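Local structure of transcriptional repressor of the blcABC operon (Agrobacterium tumefaciens, 3MQ0) at residues B[120-125]-B[131-136]; B[153-158]-B[163-168]; B[223-228]-B[232-237]. The protein represses transcription of the blcABC operon, probably by binding DNA through its helix-turn-helix domain, and is regulated via oligomerization. One frame throughout, in Å; residues are numbered along the deposited sequence.

Contact 1: B[120-125]-B[131-136]; sequences TVTLTV and VVYIGC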
loop_
_atom_site.group_PDB
_atom_site.type_symbol
_atom_site.label_atom_id
_atom_site.label_comp_id
_atom_site.label_asym_id
_atom_site.label_seq_id
_atom_site.Cartn_x
_atom_site.Cartn_y
_atom_site.Cartn_z
ATOM N N THR B 120 -7.975 25.085 -22.248
ATOM C CA THR B 120 -7.814 23.688 -22.616
ATOM C C THR B 120 -6.911 23.040 -21.575
ATOM O O THR B 120 -5.859 23.572 -21.252
ATOM C CB THR B 120 -7.181 23.560 -24.000
ATOM O OG1 THR B 120 -8.095 24.072 -24.982
ATOM C CG2 THR B 120 -6.850 22.105 -24.307
ATOM N N VAL B 121 -7.323 21.891 -21.048
ATOM C CA VAL B 121 -6.556 21.237 -19.989
ATOM C C VAL B 121 -6.159 19.849 -20.440
ATOM O O VAL B 121 -7.001 19.103 -20.954
ATOM C CB VAL B 121 -7.401 21.080 -18.712
ATOM C CG1 VAL B 121 -6.520 20.622 -17.542
ATOM C CG2 VAL B 121 -8.107 22.380 -18.387
ATOM N N THR B 122 -4.887 19.501 -20.265
ATOM C CA THR B 122 -4.400 18.191 -20.689
ATOM C C THR B 122 -3.850 17.426 -19.504
ATOM O O THR B 122 -3.458 18.013 -18.501
ATOM C CB THR B 122 -3.280 18.320 -21.743
ATOM O OG1 THR B 122 -2.258 19.182 -21.227
ATOM C CG2 THR B 122 -3.820 18.933 -23.011
ATOM N N LEU B 123 -3.839 16.107 -19.635
ATOM C CA LEU B 123 -3.299 15.211 -18.621
ATOM C C LEU B 123 -2.362 14.272 -19.357
ATOM O O LEU B 123 -2.756 13.660 -20.355
ATOM C CB LEU B 123 -4.424 14.388 -18.005
ATOM C CG LEU B 123 -4.053 13.330 -16.954
ATOM C CD1 LEU B 123 -3.595 14.035 -15.694
ATOM C CD2 LEU B 123 -5.256 12.398 -16.673
ATOM N N THR B 124 -1.133 14.148 -18.864
ATOM C CA THR B 124 -0.130 13.348 -19.548
ATOM C C THR B 124 0.625 12.446 -18.599
ATOM O O THR B 124 0.624 12.659 -17.387
ATOM C CB THR B 124 0.925 14.231 -20.218
ATOM O OG1 THR B 124 1.706 14.872 -19.200
ATOM C CG2 THR B 124 0.275 15.271 -21.115
ATOM N N VAL B 125 1.284 11.440 -19.163
ATOM C CA VAL B 125 2.262 10.653 -18.413
ATOM C C VAL B 125 3.555 10.698 -19.176
ATOM O O VAL B 125 3.528 10.904 -20.379
ATOM C CB VAL B 125 1.828 9.187 -18.258
ATOM C CG1 VAL B 125 0.528 9.103 -17.451
ATOM C CG2 VAL B 125 1.632 8.542 -19.622
ATOM N N VAL B 131 6.137 12.778 -23.533
ATOM C CA VAL B 131 4.905 12.719 -22.758
ATOM C C VAL B 131 3.821 12.129 -23.659
ATOM O O VAL B 131 3.875 12.298 -24.868
ATOM C CB VAL B 131 4.458 14.085 -22.219
ATOM C CG1 VAL B 131 5.495 14.633 -21.218
ATOM C CG2 VAL B 131 4.233 15.080 -23.342
ATOM N N VAL B 132 2.872 11.418 -23.060
ATOM C CA VAL B 132 1.760 10.807 -23.786
ATOM C C VAL B 132 0.467 11.373 -23.224
ATOM O O VAL B 132 0.287 11.399 -22.000
ATOM C CB VAL B 132 1.767 9.276 -23.607
ATOM C CG1 VAL B 132 0.576 8.647 -24.330
ATOM C CG2 VAL B 132 3.089 8.694 -24.108
ATOM N N TYR B 133 -0.397 11.876 -24.099
ATOM C CA TYR B 133 -1.653 12.503 -23.688
ATOM C C TYR B 133 -2.689 11.452 -23.345
ATOM O O TYR B 133 -3.047 10.640 -24.186
ATOM C CB TYR B 133 -2.150 13.510 -24.762
ATOM C CG TYR B 133 -1.205 14.666 -24.771
ATOM C CD1 TYR B 133 -0.022 14.595 -25.481
ATOM C CD2 TYR B 133 -1.416 15.767 -23.948
ATOM C CE1 TYR B 133 0.916 15.613 -25.413
ATOM C CE2 TYR B 133 -0.489 16.791 -23.874
ATOM C CZ TYR B 133 0.671 16.707 -24.617
ATOM O OH TYR B 133 1.601 17.715 -24.558
ATOM N N ILE B 134 -3.140 11.438 -22.095
ATOM C CA ILE B 134 -4.142 10.460 -21.689
ATOM C C ILE B 134 -5.493 11.075 -21.361
ATOM O O ILE B 134 -6.488 10.359 -21.212
ATOM C CB ILE B 134 -3.669 9.591 -20.514
ATOM C CG1 ILE B 134 -3.359 10.445 -19.281
ATOM C CG2 ILE B 134 -2.430 8.798 -20.919
ATOM C CD1 ILE B 134 -3.171 9.623 -17.999
ATOM N N GLY B 135 -5.528 12.392 -21.231
ATOM C CA GLY B 135 -6.782 13.100 -21.003
ATOM C C GLY B 135 -6.723 14.496 -21.582
ATOM O O GLY B 135 -5.647 15.082 -21.681
ATOM N N CYS B 136 -7.873 15.018 -22.000
ATOM C CA CYS B 136 -7.914 16.360 -22.562
ATOM C C CYS B 136 -9.309 16.946 -22.442
ATOM O O CYS B 136 -10.276 16.346 -22.917
ATOM C CB CYS B 136 -7.478 16.354 -24.032
ATOM S SG CYS B 136 -7.474 18.010 -24.822
#

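Contact 2: B[153-158]-B[163-168]; sequences LPAPFT and ILLSDL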
loop_
_atom_site.group_PDB
_atom_site.type_symbol
_atom_site.label_atom_id
_atom_site.label_comp_id
_atom_site.label_asym_id
_atom_site.label_seq_id
_atom_site.Cartn_x
_atom_site.Cartn_y
_atom_site.Cartn_z
ATOM N N LEU B 153 4.607 13.886 -27.520
ATOM C CA LEU B 153 5.461 15.046 -27.759
ATOM C C LEU B 153 6.744 14.918 -26.929
ATOM O O LEU B 153 6.758 14.215 -25.923
ATOM C CB LEU B 153 4.730 16.335 -27.372
ATOM C CG LEU B 153 3.656 16.784 -28.365
ATOM C CD1 LEU B 153 2.963 18.051 -27.850
ATOM C CD2 LEU B 153 4.271 17.032 -29.717
ATOM N N PRO B 154 7.825 15.609 -27.336
ATOM C CA PRO B 154 9.064 15.599 -26.537
ATOM C C PRO B 154 8.862 16.217 -25.167
ATOM O O PRO B 154 8.414 17.360 -25.057
ATOM C CB PRO B 154 10.028 16.464 -27.358
ATOM C CG PRO B 154 9.476 16.441 -28.759
ATOM C CD PRO B 154 7.981 16.358 -28.596
ATOM N N ALA B 155 9.195 15.464 -24.129
ATOM C CA ALA B 155 9.062 15.942 -22.757
ATOM C C ALA B 155 9.771 17.274 -22.485
ATOM O O ALA B 155 9.275 18.084 -21.705
ATOM C CB ALA B 155 9.547 14.883 -21.779
ATOM N N PRO B 156 10.941 17.509 -23.106
ATOM C CA PRO B 156 11.626 18.758 -22.730
ATOM C C PRO B 156 10.897 20.022 -23.169
ATOM O O PRO B 156 11.166 21.076 -22.598
ATOM C CB PRO B 156 12.964 18.662 -23.472
ATOM C CG PRO B 156 13.208 17.199 -23.576
ATOM C CD PRO B 156 11.839 16.600 -23.845
ATOM N N PHE B 157 10.013 19.920 -24.159
ATOM C CA PHE B 157 9.345 21.097 -24.710
ATOM C C PHE B 157 7.967 21.421 -24.082
ATOM O O PHE B 157 7.507 22.560 -24.148
ATOM C CB PHE B 157 9.178 20.949 -26.235
ATOM C CG PHE B 157 10.470 20.680 -26.997
ATOM C CD1 PHE B 157 11.697 21.093 -26.511
ATOM C CD2 PHE B 157 10.431 20.028 -28.223
ATOM C CE1 PHE B 157 12.866 20.847 -27.221
ATOM C CE2 PHE B 157 11.603 19.767 -28.941
ATOM C CZ PHE B 157 12.823 20.191 -28.428
ATOM N N THR B 158 7.298 20.438 -23.492
ATOM C CA THR B 158 5.929 20.663 -23.007
ATOM C C THR B 158 5.917 21.098 -21.542
ATOM O O THR B 158 6.876 20.848 -20.814
ATOM C CB THR B 158 5.069 19.374 -23.128
ATOM O OG1 THR B 158 5.648 18.344 -22.325
ATOM C CG2 THR B 158 5.013 18.867 -24.567
ATOM N N ILE B 163 7.662 19.651 -15.942
ATOM C CA ILE B 163 7.382 19.359 -14.542
ATOM C C ILE B 163 7.739 17.900 -14.208
ATOM O O ILE B 163 8.330 17.643 -13.161
ATOM C CB ILE B 163 5.937 19.758 -14.090
ATOM C CG1 ILE B 163 5.832 19.792 -12.557
ATOM C CG2 ILE B 163 4.917 18.803 -14.627
ATOM C CD1 ILE B 163 6.240 21.080 -11.918
ATOM N N LEU B 164 7.412 16.965 -15.088
ATOM C CA LEU B 164 7.754 15.562 -14.843
ATOM C C LEU B 164 9.269 15.322 -14.880
ATOM O O LEU B 164 9.799 14.549 -14.083
ATOM C CB LEU B 164 7.006 14.621 -15.797
ATOM C CG LEU B 164 5.473 14.705 -15.661
ATOM C CD1 LEU B 164 4.776 13.923 -16.755
ATOM C CD2 LEU B 164 5.040 14.211 -14.273
ATOM N N LEU B 165 9.971 16.003 -15.778
ATOM C CA LEU B 165 11.433 15.881 -15.843
ATOM C C LEU B 165 12.115 16.550 -14.644
ATOM O O LEU B 165 13.257 16.226 -14.307
ATOM C CB LEU B 165 11.965 16.505 -17.145
ATOM C CG LEU B 165 11.690 15.724 -18.432
ATOM C CD1 LEU B 165 12.181 16.507 -19.645
ATOM C CD2 LEU B 165 12.344 14.329 -18.399
ATOM N N SER B 166 11.429 17.485 -13.995
ATOM C CA SER B 166 12.055 18.207 -12.896
ATOM C C SER B 166 12.276 17.302 -11.679
ATOM O O SER B 166 13.016 17.659 -10.777
ATOM C CB SER B 166 11.266 19.475 -12.520
ATOM O OG SER B 166 10.096 19.160 -11.797
ATOM N N ASP B 167 11.687 16.136 -11.651
ATOM C CA ASP B 167 11.978 15.253 -10.567
ATOM C C ASP B 167 13.152 14.341 -10.811
ATOM O O ASP B 167 13.479 13.602 -9.970
ATOM C CB ASP B 167 10.781 14.446 -10.167
ATOM C CG ASP B 167 9.976 14.045 -11.318
ATOM O OD1 ASP B 167 8.940 14.660 -11.535
ATOM O OD2 ASP B 167 10.374 13.140 -12.038
ATOM N N LEU B 168 13.732 14.393 -11.990
ATOM C CA LEU B 168 14.920 13.604 -12.319
ATOM C C LEU B 168 16.212 14.317 -11.926
ATOM O O LEU B 168 16.297 15.547 -11.989
ATOM C CB LEU B 168 14.949 13.303 -13.815
ATOM C CG LEU B 168 13.994 12.206 -14.287
ATOM C CD1 LEU B 168 12.577 12.458 -13.815
ATOM C CD2 LEU B 168 14.049 12.079 -15.798
#

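Contact 3: B[223-228]-B[232-237]; sequences AAIRDY and ASAGIA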
loop_
_atom_site.group_PDB
_atom_site.type_symbol
_atom_site.label_atom_id
_atom_site.label_comp_id
_atom_site.label_asym_id
_atom_site.label_seq_id
_atom_site.Cartn_x
_atom_site.Cartn_y
_atom_site.Cartn_z
ATOM N N ALA B 223 1.642 21.411 -13.926
ATOM C CA ALA B 223 1.863 21.023 -12.536
ATOM C C ALA B 223 1.883 19.502 -12.403
ATOM O O ALA B 223 1.376 18.782 -13.264
ATOM C CB ALA B 223 0.776 21.604 -11.636
ATOM N N ALA B 224 2.449 19.012 -11.306
ATOM C CA ALA B 224 2.624 17.583 -11.125
ATOM C C ALA B 224 1.477 16.953 -10.336
ATOM O O ALA B 224 0.991 17.517 -9.364
ATOM C CB ALA B 224 3.940 17.302 -10.405
ATOM N N ILE B 225 1.080 15.765 -10.758
ATOM C CA ILE B 225 0.108 14.947 -10.034
ATOM C C ILE B 225 0.899 13.817 -9.400
ATOM O O ILE B 225 1.708 13.169 -10.069
ATOM C CB ILE B 225 -0.946 14.351 -10.994
ATOM C CG1 ILE B 225 -1.654 15.447 -11.810
ATOM C CG2 ILE B 225 -1.943 13.456 -10.237
ATOM C CD1 ILE B 225 -2.288 16.513 -10.982
ATOM N N ARG B 226 0.684 13.582 -8.111
ATOM C CA ARG B 226 1.421 12.528 -7.427
ATOM C C ARG B 226 0.502 11.402 -6.978
ATOM O O ARG B 226 -0.666 11.639 -6.651
ATOM C CB ARG B 226 2.186 13.109 -6.245
ATOM C CG ARG B 226 3.269 14.070 -6.719
ATOM C CD ARG B 226 4.004 14.774 -5.599
ATOM N NE ARG B 226 4.836 15.835 -6.170
ATOM C CZ ARG B 226 6.019 15.636 -6.737
ATOM N NH1 ARG B 226 6.530 14.414 -6.796
ATOM N NH2 ARG B 226 6.696 16.661 -7.242
ATOM N N ASP B 227 1.040 10.183 -6.973
ATOM C CA ASP B 227 0.279 8.997 -6.577
ATOM C C ASP B 227 0.494 8.712 -5.100
ATOM O O ASP B 227 1.236 9.429 -4.425
ATOM C CB ASP B 227 0.679 7.774 -7.419
ATOM C CG ASP B 227 2.166 7.438 -7.320
ATOM O OD1 ASP B 227 2.754 7.544 -6.221
ATOM O OD2 ASP B 227 2.755 7.058 -8.358
ATOM N N TYR B 228 -0.140 7.657 -4.602
ATOM C CA TYR B 228 -0.094 7.384 -3.177
ATOM C C TYR B 228 1.352 7.318 -2.692
ATOM O O TYR B 228 1.662 7.714 -1.573
ATOM C CB TYR B 228 -0.856 6.100 -2.844
ATOM C CG TYR B 228 -0.228 4.844 -3.383
ATOM C CD1 TYR B 228 0.521 4.012 -2.559
ATOM C CD2 TYR B 228 -0.388 4.483 -4.716
ATOM C CE1 TYR B 228 1.099 2.853 -3.049
ATOM C CE2 TYR B 228 0.184 3.328 -5.216
ATOM C CZ TYR B 228 0.928 2.517 -4.380
ATOM O OH TYR B 228 1.498 1.369 -4.879
ATOM N N ALA B 232 5.859 11.517 -8.772
ATOM C CA ALA B 232 5.126 12.220 -9.818
ATOM C C ALA B 232 4.687 11.223 -10.879
ATOM O O ALA B 232 5.512 10.677 -11.602
ATOM C CB ALA B 232 5.982 13.293 -10.430
ATOM N N SER B 233 3.385 10.983 -10.970
ATOM C CA SER B 233 2.872 9.938 -11.849
ATOM C C SER B 233 2.282 10.493 -13.132
ATOM O O SER B 233 2.161 9.775 -14.127
ATOM C CB SER B 233 1.819 9.097 -11.120
ATOM O OG SER B 233 0.713 9.890 -10.716
ATOM N N ALA B 234 1.887 11.760 -13.098
ATOM C CA ALA B 234 1.260 12.377 -14.257
ATOM C C ALA B 234 1.461 13.880 -14.192
ATOM O O ALA B 234 1.893 14.405 -13.177
ATOM C CB ALA B 234 -0.235 12.039 -14.302
ATOM N N GLY B 235 1.149 14.559 -15.289
ATOM C CA GLY B 235 1.226 16.012 -15.337
ATOM C C GLY B 235 -0.104 16.570 -15.805
ATOM O O GLY B 235 -0.822 15.935 -16.579
ATOM N N ILE B 236 -0.448 17.752 -15.322
ATOM C CA ILE B 236 -1.614 18.457 -15.814
ATOM C C ILE B 236 -1.160 19.818 -16.337
ATOM O O ILE B 236 -0.255 20.438 -15.753
ATOM C CB ILE B 236 -2.695 18.606 -14.726
ATOM C CG1 ILE B 236 -3.925 19.306 -15.277
ATOM C CG2 ILE B 236 -2.186 19.388 -13.506
ATOM C CD1 ILE B 236 -5.069 19.392 -14.244
ATOM N N ALA B 237 -1.753 20.278 -17.435
ATOM C CA ALA B 237 -1.387 21.603 -17.952
ATOM C C ALA B 237 -2.604 22.339 -18.467
ATOM O O ALA B 237 -3.568 21.730 -18.905
ATOM C CB ALA B 237 -0.342 21.475 -19.080
#

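Contact 1: B[120-125]-B[131-136]
T124 lays its methyl over one face of the Y133 ring, the closest side-chain approach across the hairpin between 120-125 and 131-136, with T124 CG2 3.2 Å from Y133 CE2. CG2 of T124 is 3.6 Å from the centroid of the Y133 ring, a CH-pi contact displaced toward the CE2 rim, while CB of T122 meets the same ring at its edge, in plane. Threonine suits both sites: T124 gives a methyl to the face and T122 sets its CB against the edge, while OG1 of T124 is hydrogen-bonded to OG1 of T160. With chi1 69°, OG1 of T124 stands between backbone N and carbonyl carbon, and CG2 is turned to the tyrosine.

The strands are antiparallel but interrupted by a classic beta bulge, in which I134 and G135 both face L123. The carbonyl O of L123 therefore accepts two N-H groups, from I134 N at 2.8 Å and from G135 N at 3.2 Å. G135 pairs with L123 and, having no side chain, lets the backbone come close beside the leucine CB.

The other face carries L123, V125 and V132; here the two valines are partly exposed and packed more openly. CD1 of I134, also partly exposed, reaches across to this face, touching CD2 of L123 at 3.7 Å and CG1 of V125 at 3.8 Å in a small apolar patch.

Helix 102-110 covers part of this second face, F106 packing on V121 and L123 and I102 on I134. F147, M151 and T158 lie about Y133, and the hairpin is flanked in its sheet by strands 232-241 and 152-154.

Contact 2: B[153-158]-B[163-168]
The hydroxyl OG of S166 donates to the carbonyl O of I163, 2.7 Å away, a short bond that folds the serine back on I163 of helix 159-165. The backbone N of S166 adds a weak bond to the same oxygen, which is therefore gripped twice by one residue. Serine fits this place because its short side chain can fold back on a carbonyl three residues earlier.

Contact with 153-158 falls to L165 alone, and it is wholly apolar. Its CD1 branch reaches 3.8 Å from CB of A155 and 4.1 Å from CG of P156, with the leucine crossing the proline ring at a slant. CG of L165 lies anti to its own carbonyl carbon (chi1 -72°), and the branched end is thereby carried across to the alanine. The small methyl of A155 permits this approach, while P156 offers a rigid ring beside it. Only 114 Å² is buried, a light touch between buried residues.

N of F157 bonds to O of P154 at 3.1 Å in the turn after edge strand 152-154. T158, its OG1 accepting from G161 N, is the N-cap of the helix that follows directly, so L165 packs this helix back against the turn leading into it. A type I beta turn, L165 to L168, comes next.

Helix 192-205 packs on I163, L165 and S166 through L199 and T202, strand 120-127 meets L164 and L165 through T124 and R126, and V131 of strand 130-137 touches A155.

Contact 3: B[223-228]-B[232-237]
Two flat groups, the guanidinium of R226 and the carboxylate of D227, approach 232-237. A232 N lies obliquely to the guanidinium, 3.6 Å from R226 NH1, and CB of A232 is 3.8 Å from the same NH1. An extended chain from CG to NE carries the group there, and NH1 is held by a hydrogen bond to G230 O in the turn of the hairpin. Arginine suits this partly exposed margin: its CG passes A232 CA while its charged end finds a carbonyl. OD2 of D227 lies 3.6 Å from CB of S233, a van der Waals approach.

Further in, the antiparallel strands are paired by backbone bonds; A223 and I236 exchange two, of 2.8 Å from A223 N to I236 O and 2.9 Å from I236 N to A223 O. Next to the turn comes a classic beta bulge, S233 and A234 both facing I225. The I225 carbonyl O takes S233 N at 2.9 Å, with weak additional bonds from A234 N and from OG of S233.

The apolar face is made by A223, I225, A234 and I236. The small alanines A223 and A234 flank the isoleucines, which meet through CD1 of I225 and CG2 of I236 at 3.8 Å; CB of I225 rests 4.1 Å from CB of A234.

Helix 247-267 covers A223 and I225 with A261, L264 and S265. Strand 120-127 lies alongside 232-237, helix 159-165 packs on A224 and A232, and Y228 touches L90 of the second subunit.

All three contacts belong to the IclR-type C-terminal domain, which has the GAF fold, and two are hairpins of the same antiparallel sheet. Contacts 1 and 3, with centres about 11 Å apart, join through strands 120-127 and 232-241: T124 O and G235 N are 2.9 Å apart, as are T122 N and A237 O, both probable hydrogen bonds. Strand 152-154, which supplies the start of contact 2, is the sheet neighbour of 130-137, with V131 N 2.9 Å from L153 O, a probable hydrogen bond. The helix of contact 2 also reaches contact 3, CD2 of L164 lying 3.3 Å from A234 O. The centres of contacts 2 and 3 are about 12 Å apart, and those of 1 and 2 about 13 Å.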